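Local coordinates for transcription anti-terminator antagonist UpxZ (Bacteroides uniformis ATCC 8492, PDB 4EPZ), which probably antagonises transcription anti-termination and so helps to regulate the synthesis of capsular polysaccharides, at residues Ser4-Ser7 with Arg8-Leu12; Gln85-Leu88 with Asp89-Asn93; Ser113-Asp117 with Glu118-His122. All coordinates share one frame; numbering follows the deposited sequence. Where two conformers were deposited one is given.

Contact 1: Ser4-Ser7 with Arg8-Leu12; sequences SLLS and RALEL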
loop_
_atom_site.group_PDB
_atom_site.type_symbol
_atom_site.label_atom_id
_atom_site.label_comp_id
_atom_site.label_asym_id
_atom_site.label_seq_id
_atom_site.Cartn_x
_atom_site.Cartn_y
_atom_site.Cartn_z
ATOM N N SER A 4 4.021 -15.860 12.470
ATOM C CA SER A 4 3.756 -14.694 13.303
ATOM C C SER A 4 2.978 -13.635 12.528
ATOM O O SER A 4 2.946 -13.675 11.299
ATOM C CB SER A 4 5.075 -14.078 13.779
ATOM O OG SER A 4 5.781 -13.480 12.698
ATOM N N LEU A 5 2.416 -12.661 13.241
ATOM C CA LEU A 5 1.718 -11.517 12.682
ATOM C C LEU A 5 2.589 -10.802 11.643
ATOM O O LEU A 5 2.143 -10.568 10.517
ATOM C CB LEU A 5 1.418 -10.577 13.837
ATOM C CG LEU A 5 0.142 -9.837 13.852
ATOM C CD1 LEU A 5 -0.972 -10.744 14.274
ATOM C CD2 LEU A 5 0.231 -8.724 14.841
ATOM N N LEU A 6 3.868 -10.528 11.996
ATOM C CA LEU A 6 4.782 -9.878 11.074
ATOM C C LEU A 6 5.063 -10.744 9.848
ATOM O O LEU A 6 5.078 -10.197 8.737
ATOM C CB LEU A 6 6.108 -9.521 11.773
ATOM C CG LEU A 6 7.125 -8.745 10.914
ATOM C CD1 LEU A 6 6.628 -7.325 10.555
ATOM C CD2 LEU A 6 8.461 -8.659 11.636
ATOM N N SER A 7 5.310 -12.077 10.037
ATOM C CA SER A 7 5.565 -12.986 8.918
ATOM C C SER A 7 4.388 -12.956 7.956
ATOM O O SER A 7 4.595 -12.858 6.753
ATOM C CB SER A 7 5.805 -14.413 9.399
ATOM O OG SER A 7 7.120 -14.497 9.920
ATOM N N ARG A 8 3.164 -13.025 8.504
ATOM C CA ARG A 8 1.917 -12.983 7.743
ATOM C C ARG A 8 1.819 -11.657 6.964
ATOM O O ARG A 8 1.453 -11.639 5.795
ATOM C CB ARG A 8 0.720 -13.152 8.701
ATOM C CG ARG A 8 0.535 -14.574 9.251
ATOM C CD ARG A 8 -0.490 -14.620 10.388
ATOM N NE ARG A 8 -1.842 -14.291 9.914
ATOM C CZ ARG A 8 -2.861 -13.936 10.693
ATOM N NH1 ARG A 8 -2.708 -13.869 12.009
ATOM N NH2 ARG A 8 -4.032 -13.621 10.160
ATOM N N ALA A 9 2.137 -10.540 7.627
ATOM C CA ALA A 9 2.070 -9.221 6.967
ATOM C C ALA A 9 3.091 -9.108 5.837
ATOM O O ALA A 9 2.768 -8.589 4.759
ATOM C CB ALA A 9 2.304 -8.095 7.984
ATOM N N LEU A 10 4.329 -9.574 6.078
ATOM C CA LEU A 10 5.339 -9.492 5.032
ATOM C C LEU A 10 4.959 -10.386 3.860
ATOM O O LEU A 10 5.205 -9.996 2.721
ATOM C CB LEU A 10 6.743 -9.818 5.562
ATOM C CG LEU A 10 7.242 -8.894 6.705
ATOM C CD1 LEU A 10 8.532 -9.436 7.308
ATOM C CD2 LEU A 10 7.382 -7.414 6.243
ATOM N N GLU A 11 4.338 -11.568 4.141
ATOM C CA GLU A 11 3.884 -12.504 3.099
ATOM C C GLU A 11 2.814 -11.831 2.249
ATOM O O GLU A 11 2.901 -11.868 1.029
ATOM C CB GLU A 11 3.323 -13.785 3.716
ATOM C CG GLU A 11 4.350 -14.846 4.055
ATOM C CD GLU A 11 3.837 -16.019 4.877
ATOM O OE1 GLU A 11 2.601 -16.209 4.973
ATOM O OE2 GLU A 11 4.685 -16.762 5.423
ATOM N N LEU A 12 1.842 -11.167 2.905
ATOM C CA LEU A 12 0.779 -10.439 2.230
ATOM C C LEU A 12 1.358 -9.284 1.406
ATOM O O LEU A 12 0.923 -9.095 0.284
ATOM C CB LEU A 12 -0.274 -9.906 3.219
ATOM C CG LEU A 12 -1.490 -9.218 2.579
ATOM C CD1 LEU A 12 -2.166 -10.110 1.473
ATOM C CD2 LEU A 12 -2.527 -8.833 3.643
#

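Contact 2: Gln85-Leu88 with Asp89-Asn93; sequences QVIL and DRIYN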
loop_
_atom_site.group_PDB
_atom_site.type_symbol
_atom_site.label_atom_id
_atom_site.label_comp_id
_atom_site.label_asym_id
_atom_site.label_seq_id
_atom_site.Cartn_x
_atom_site.Cartn_y
_atom_site.Cartn_z
ATOM N N GLN A 85 -10.714 2.609 4.903
ATOM C CA GLN A 85 -10.717 3.817 5.732
ATOM C C GLN A 85 -10.312 3.489 7.149
ATOM O O GLN A 85 -9.588 4.270 7.761
ATOM C CB GLN A 85 -12.062 4.530 5.689
ATOM C CG GLN A 85 -12.311 5.053 4.250
ATOM C CD GLN A 85 -13.205 6.234 4.333
ATOM O OE1 GLN A 85 -14.284 6.159 4.909
ATOM N NE2 GLN A 85 -12.732 7.366 3.871
ATOM N N VAL A 86 -10.735 2.310 7.685
ATOM C CA VAL A 86 -10.246 1.892 9.017
ATOM C C VAL A 86 -8.693 1.824 9.006
ATOM O O VAL A 86 -8.033 2.282 9.942
ATOM C CB VAL A 86 -10.885 0.530 9.432
ATOM C CG1 VAL A 86 -10.272 0.004 10.746
ATOM C CG2 VAL A 86 -12.417 0.656 9.530
ATOM N N ILE A 87 -8.110 1.240 7.952
ATOM C CA ILE A 87 -6.664 1.086 7.815
ATOM C C ILE A 87 -5.995 2.436 7.692
ATOM O O ILE A 87 -4.972 2.700 8.368
ATOM C CB ILE A 87 -6.358 0.174 6.597
ATOM C CG1 ILE A 87 -6.902 -1.236 6.861
ATOM C CG2 ILE A 87 -4.845 0.125 6.369
ATOM C CD1 ILE A 87 -7.179 -1.983 5.521
ATOM N N LEU A 88 -6.547 3.316 6.850
ATOM C CA LEU A 88 -5.999 4.659 6.719
ATOM C C LEU A 88 -5.969 5.394 8.065
ATOM O O LEU A 88 -4.962 6.032 8.400
ATOM C CB LEU A 88 -6.804 5.470 5.707
ATOM C CG LEU A 88 -6.577 5.073 4.274
ATOM C CD1 LEU A 88 -7.729 5.587 3.406
ATOM C CD2 LEU A 88 -5.197 5.549 3.736
ATOM N N ASP A 89 -7.035 5.252 8.852
ATOM C CA ASP A 89 -7.093 5.901 10.173
ATOM C C ASP A 89 -5.983 5.354 11.080
ATOM O O ASP A 89 -5.278 6.130 11.748
ATOM C CB ASP A 89 -8.482 5.670 10.794
ATOM C CG ASP A 89 -8.664 6.415 12.077
ATOM O OD1 ASP A 89 -8.692 7.662 12.033
ATOM O OD2 ASP A 89 -8.830 5.754 13.120
ATOM N N ARG A 90 -5.758 4.038 11.027
ATOM C CA ARG A 90 -4.662 3.435 11.803
ATOM C C ARG A 90 -3.300 3.982 11.346
ATOM O O ARG A 90 -2.401 4.198 12.182
ATOM C CB ARG A 90 -4.712 1.910 11.677
ATOM C CG ARG A 90 -5.896 1.296 12.457
ATOM C CD ARG A 90 -6.114 -0.150 12.023
ATOM N NE ARG A 90 -4.923 -0.976 12.246
ATOM C CZ ARG A 90 -4.840 -2.269 11.951
ATOM N NH1 ARG A 90 -5.884 -2.910 11.441
ATOM N NH2 ARG A 90 -3.717 -2.932 12.174
ATOM N N ILE A 91 -3.136 4.218 10.018
ATOM C CA ILE A 91 -1.865 4.754 9.507
ATOM C C ILE A 91 -1.671 6.206 9.960
ATOM O O ILE A 91 -0.572 6.557 10.396
ATOM C CB ILE A 91 -1.820 4.612 7.973
ATOM C CG1 ILE A 91 -1.755 3.113 7.565
ATOM C CG2 ILE A 91 -0.670 5.418 7.390
ATOM C CD1 ILE A 91 -2.072 2.906 6.056
ATOM N N TYR A 92 -2.710 7.061 9.855
ATOM C CA TYR A 92 -2.578 8.450 10.299
ATOM C C TYR A 92 -2.212 8.518 11.799
ATOM O O TYR A 92 -1.445 9.390 12.185
ATOM C CB TYR A 92 -3.876 9.218 10.055
ATOM C CG TYR A 92 -4.008 9.807 8.666
ATOM C CD1 TYR A 92 -3.305 10.957 8.304
ATOM C CD2 TYR A 92 -4.909 9.277 7.744
ATOM C CE1 TYR A 92 -3.466 11.541 7.047
ATOM C CE2 TYR A 92 -5.077 9.851 6.485
ATOM C CZ TYR A 92 -4.337 10.971 6.135
ATOM O OH TYR A 92 -4.551 11.551 4.918
ATOM N N ASN A 93 -2.657 7.544 12.605
ATOM C CA ASN A 93 -2.339 7.515 14.036
ATOM C C ASN A 93 -0.897 7.154 14.335
ATOM O O ASN A 93 -0.451 7.392 15.463
ATOM C CB ASN A 93 -3.266 6.547 14.776
ATOM C CG ASN A 93 -4.681 7.033 14.874
ATOM O OD1 ASN A 93 -4.997 8.215 14.654
ATOM N ND2 ASN A 93 -5.575 6.116 15.172
HETATM O O HOH W 1 -9.416 2.948 12.539
#

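Contact 3: Ser113-Asp117 with Glu118-His122; sequences SETYD and EELAH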
loop_
_atom_site.group_PDB
_atom_site.type_symbol
_atom_site.label_atom_id
_atom_site.label_comp_id
_atom_site.label_asym_id
_atom_site.label_seq_id
_atom_site.Cartn_x
_atom_site.Cartn_y
_atom_site.Cartn_z
ATOM N N SER A 113 -2.495 7.614 -2.261
ATOM C CA SER A 113 -3.337 7.106 -3.351
ATOM C C SER A 113 -4.811 6.985 -2.969
ATOM O O SER A 113 -5.688 7.041 -3.842
ATOM C CB SER A 113 -2.852 5.739 -3.790
ATOM O OG SER A 113 -3.270 4.701 -2.915
ATOM N N GLU A 114 -5.074 6.781 -1.679
ATOM C CA GLU A 114 -6.437 6.597 -1.159
ATOM C C GLU A 114 -7.111 7.893 -0.768
ATOM O O GLU A 114 -8.339 7.939 -0.712
ATOM C CB GLU A 114 -6.417 5.710 0.084
ATOM C CG GLU A 114 -6.116 4.252 -0.233
ATOM C CD GLU A 114 -7.224 3.471 -0.915
ATOM O OE1 GLU A 114 -8.400 3.897 -0.846
ATOM O OE2 GLU A 114 -6.905 2.449 -1.558
ATOM N N THR A 115 -6.338 8.929 -0.482
ATOM C CA THR A 115 -6.863 10.182 0.058
ATOM C C THR A 115 -6.666 11.399 -0.808
ATOM O O THR A 115 -7.433 12.381 -0.658
ATOM C CB THR A 115 -6.132 10.479 1.395
ATOM O OG1 THR A 115 -4.711 10.598 1.150
ATOM C CG2 THR A 115 -6.366 9.381 2.462
ATOM N N TYR A 116 -5.578 11.397 -1.628
ATOM C CA TYR A 116 -5.074 12.544 -2.352
ATOM C C TYR A 116 -4.832 13.688 -1.348
ATOM O O TYR A 116 -5.079 14.860 -1.649
ATOM C CB TYR A 116 -5.954 12.942 -3.549
ATOM C CG TYR A 116 -5.630 12.022 -4.693
ATOM C CD1 TYR A 116 -4.475 12.205 -5.448
ATOM C CD2 TYR A 116 -6.379 10.872 -4.920
ATOM C CE1 TYR A 116 -4.082 11.285 -6.405
ATOM C CE2 TYR A 116 -6.018 9.966 -5.917
ATOM C CZ TYR A 116 -4.850 10.162 -6.630
ATOM O OH TYR A 116 -4.477 9.301 -7.631
ATOM N N ASP A 117 -4.358 13.328 -0.128
ATOM C CA ASP A 117 -3.961 14.289 0.908
ATOM C C ASP A 117 -2.600 14.849 0.470
ATOM O O ASP A 117 -1.594 14.134 0.519
ATOM C CB ASP A 117 -3.893 13.595 2.265
ATOM C CG ASP A 117 -3.401 14.421 3.434
ATOM O OD1 ASP A 117 -3.051 15.611 3.227
ATOM O OD2 ASP A 117 -3.458 13.923 4.559
ATOM N N GLU A 118 -2.560 16.140 0.080
ATOM C CA GLU A 118 -1.331 16.753 -0.428
ATOM C C GLU A 118 -0.200 16.763 0.631
ATOM O O GLU A 118 0.975 16.762 0.260
ATOM C CB GLU A 118 -1.612 18.159 -0.974
ATOM C CG GLU A 118 -2.443 18.132 -2.257
ATOM C CD GLU A 118 -1.914 17.390 -3.482
ATOM O OE1 GLU A 118 -0.720 17.005 -3.505
ATOM O OE2 GLU A 118 -2.710 17.189 -4.428
ATOM N N GLU A 119 -0.530 16.687 1.928
ATOM C CA GLU A 119 0.511 16.637 2.960
ATOM C C GLU A 119 1.268 15.311 2.889
ATOM O O GLU A 119 2.466 15.270 3.190
ATOM C CB GLU A 119 -0.072 16.817 4.366
ATOM C CG GLU A 119 -0.707 18.178 4.591
ATOM C CD GLU A 119 -1.269 18.431 5.983
ATOM O OE1 GLU A 119 -1.551 17.454 6.716
ATOM O OE2 GLU A 119 -1.457 19.619 6.330
ATOM N N LEU A 120 0.564 14.209 2.510
ATOM C CA LEU A 120 1.242 12.915 2.390
ATOM C C LEU A 120 2.199 12.929 1.174
ATOM O O LEU A 120 3.351 12.518 1.336
ATOM C CB LEU A 120 0.244 11.756 2.301
ATOM C CG LEU A 120 -0.671 11.550 3.517
ATOM C CD1 LEU A 120 -1.565 10.317 3.281
ATOM C CD2 LEU A 120 0.107 11.394 4.826
ATOM N N ALA A 121 1.751 13.446 -0.000
ATOM C CA ALA A 121 2.639 13.570 -1.177
ATOM C C ALA A 121 3.856 14.426 -0.832
ATOM O O ALA A 121 4.982 14.028 -1.154
ATOM C CB ALA A 121 1.898 14.183 -2.366
ATOM N N HIS A 122 3.634 15.563 -0.110
ATOM C CA HIS A 122 4.699 16.496 0.253
ATOM C C HIS A 122 5.760 15.805 1.095
ATOM O O HIS A 122 6.960 15.909 0.774
ATOM C CB HIS A 122 4.144 17.731 0.976
ATOM C CG HIS A 122 5.200 18.737 1.299
ATOM N ND1 HIS A 122 5.596 19.685 0.372
ATOM C CD2 HIS A 122 5.953 18.876 2.414
ATOM C CE1 HIS A 122 6.554 20.386 0.958
ATOM N NE2 HIS A 122 6.807 19.943 2.185
HETATM O O HOH W 2 -5.052 16.601 -3.849
HETATM O O HOH W 3 -2.045 14.887 6.590
#

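Contact 1: Ser4-Ser7 with Arg8-Leu12
Leu6 O takes the backbone N-H of Leu10 at 2.8 Å, one of four successive i to i+4 bonds that make up the first turns of helix 5-20, whose N-cap is Ser4. The carbonyl of Ser4 receives Arg8 N in a nearly straight bond, with 167° at the hydrogen. The side chain of the same residue also accepts: Ser4 OG takes Ser7 N at 3.0 Å, the capping bond that occupies an amide at the open end of the helix, where no preceding turn supplies a carbonyl.

Arg8 lays the start of its side chain along the Ser4 carbonyl, with CG 3.3 Å from Ser4 O. CB to CD already run toward the N-terminal end, and in the conformer given the bend at chi3 (66°) swings the guanidinium outward beside Leu5, NH1 lying 4.2 Å from Leu5 CD1. Leu48 of helix 32-49 packs against Arg8, while Leu5 reaches Leu62 of helix 56-72 and lies about 5 Å from a bound calcium ion. Glu11 is extended beyond CG, its CB and CG beside Ser7 O, and pairs through OE1 with Arg44 in a salt bridge.

Leu6 and Leu10, one turn apart, both touch Asn61. With CG of Leu6 anti to its own N (chi1 -176°), the two branched ends cross at an angle, and Leu6 CG meets Leu10 CD1 at 3.9 Å.

Contact 2: Gln85-Leu88 with Asp89-Asn93
Ile87 and Ile91 meet one turn apart on helix 80-92, the CG2 methyl of Ile87 lying 3.9 Å from the CD1 methyl of Ile91. Their side chains run at a slant to each other. In Ile91, CG1 stands beside the backbone N (chi1 -67°) and comes close to the Ile87 carbonyl, 3.3 Å from Ile87 O. That same oxygen accepts Ile91 N, with the donor in the carbonyl plane.

Tyr92 is placed in a similar way against Leu88: its CD2 comes within 3.3 Å of Leu88 O, which also receives the Tyr92 N-H in a bond with 166° at the hydrogen. Arg90 runs its CG and CD past Val86 O before bending at chi3. Val86 O has two donors, Arg90 N at 3.1 Å and a water at 3.0 Å. The water gives its other hydrogen to Asp89 OD2, so it bridges a backbone carbonyl to the carboxylate of an exposed residue. Asp89 N donates to Gln85 O, and with it the amides of Asp89, Arg90, Ile91 and Tyr92 all bond to carbonyls four residues back, the i to i+4 pattern of an alpha helix.

Further out, polar partners hold the ends of the long side chains. Arg90 NE forms a salt bridge with Glu59, which helps to hold the guanidinium beyond the bend, and Tyr92 OH hydrogen-bonds to Asp117. The helix packs against three others: Ile87 touches Leu66 and Tyr70 of helix 56-72 and Phe49 of helix 32-49, Ile91 touches Cys63 of helix 56-72 and Leu107 of helix 102-115, and Leu88 and Tyr92 touch Thr115 at the end of helix 102-115.

Contact 3: Ser113-Asp117 with Glu118-His122
Tyr116 leaves helix 102-115 with a positive phi of 54°, and the chain turns through Asp117, the N-cap of helix 118-129, in a tight helix-to-helix junction. Thr115 closes an ST turn just before it, OG1 accepting Asp117 N at 3.0 Å while also bonded to Gly111 O.

CG anti to the backbone N (chi1 176°) brings the Asp117 carboxylate to the first turn, where OD1 takes the Glu119 N-H as the capping bond, from above the carboxylate plane. Asp117 O receives Leu120 N at 2.9 Å, well out of its carbonyl plane, and Ala121 N in a weak bond. Leu120 crosses Asp117 at about a right angle, its CG 3.8 Å from Asp117 OD2, and its CD1 reaches Thr115 OG1.

With the carboxylate gone, as in an alanine here, Glu119 N would probably lose its capping acceptor and the Tyr92 hydroxyl its partner.

Two waters complete the junction. One donates to both Tyr116 O and Glu118 OE2; the other, a second partner for OD2 besides Tyr92, donates to Asp117 OD2 and Glu119 OE1 at 2.7 and 2.6 Å, linking two carboxylates whose OD1 and OE1 are 4.2 Å apart.

Overall arrangement
From the N terminus the contacts come in series, and none nests within or crosses another. Contact 1 starts helix 5-20 and closes no loop; it rests on helices 32-49 and 56-72. Contact 2, further along within helix 80-92, leans on those same two helices, although its nearest atoms are about 7 Å from contact 1. Contact 3 is the one that spans a turn, joining helix 102-115 to helix 118-129. It lies across the centre of the chain from contact 1, with about 26 Å between their centres, but touches contact 2 directly: Leu88 CD1 packs 3.6 Å from Glu114 CB. Contact 2 therefore stands between the N-terminal helices and the later pair in this all-helical fold.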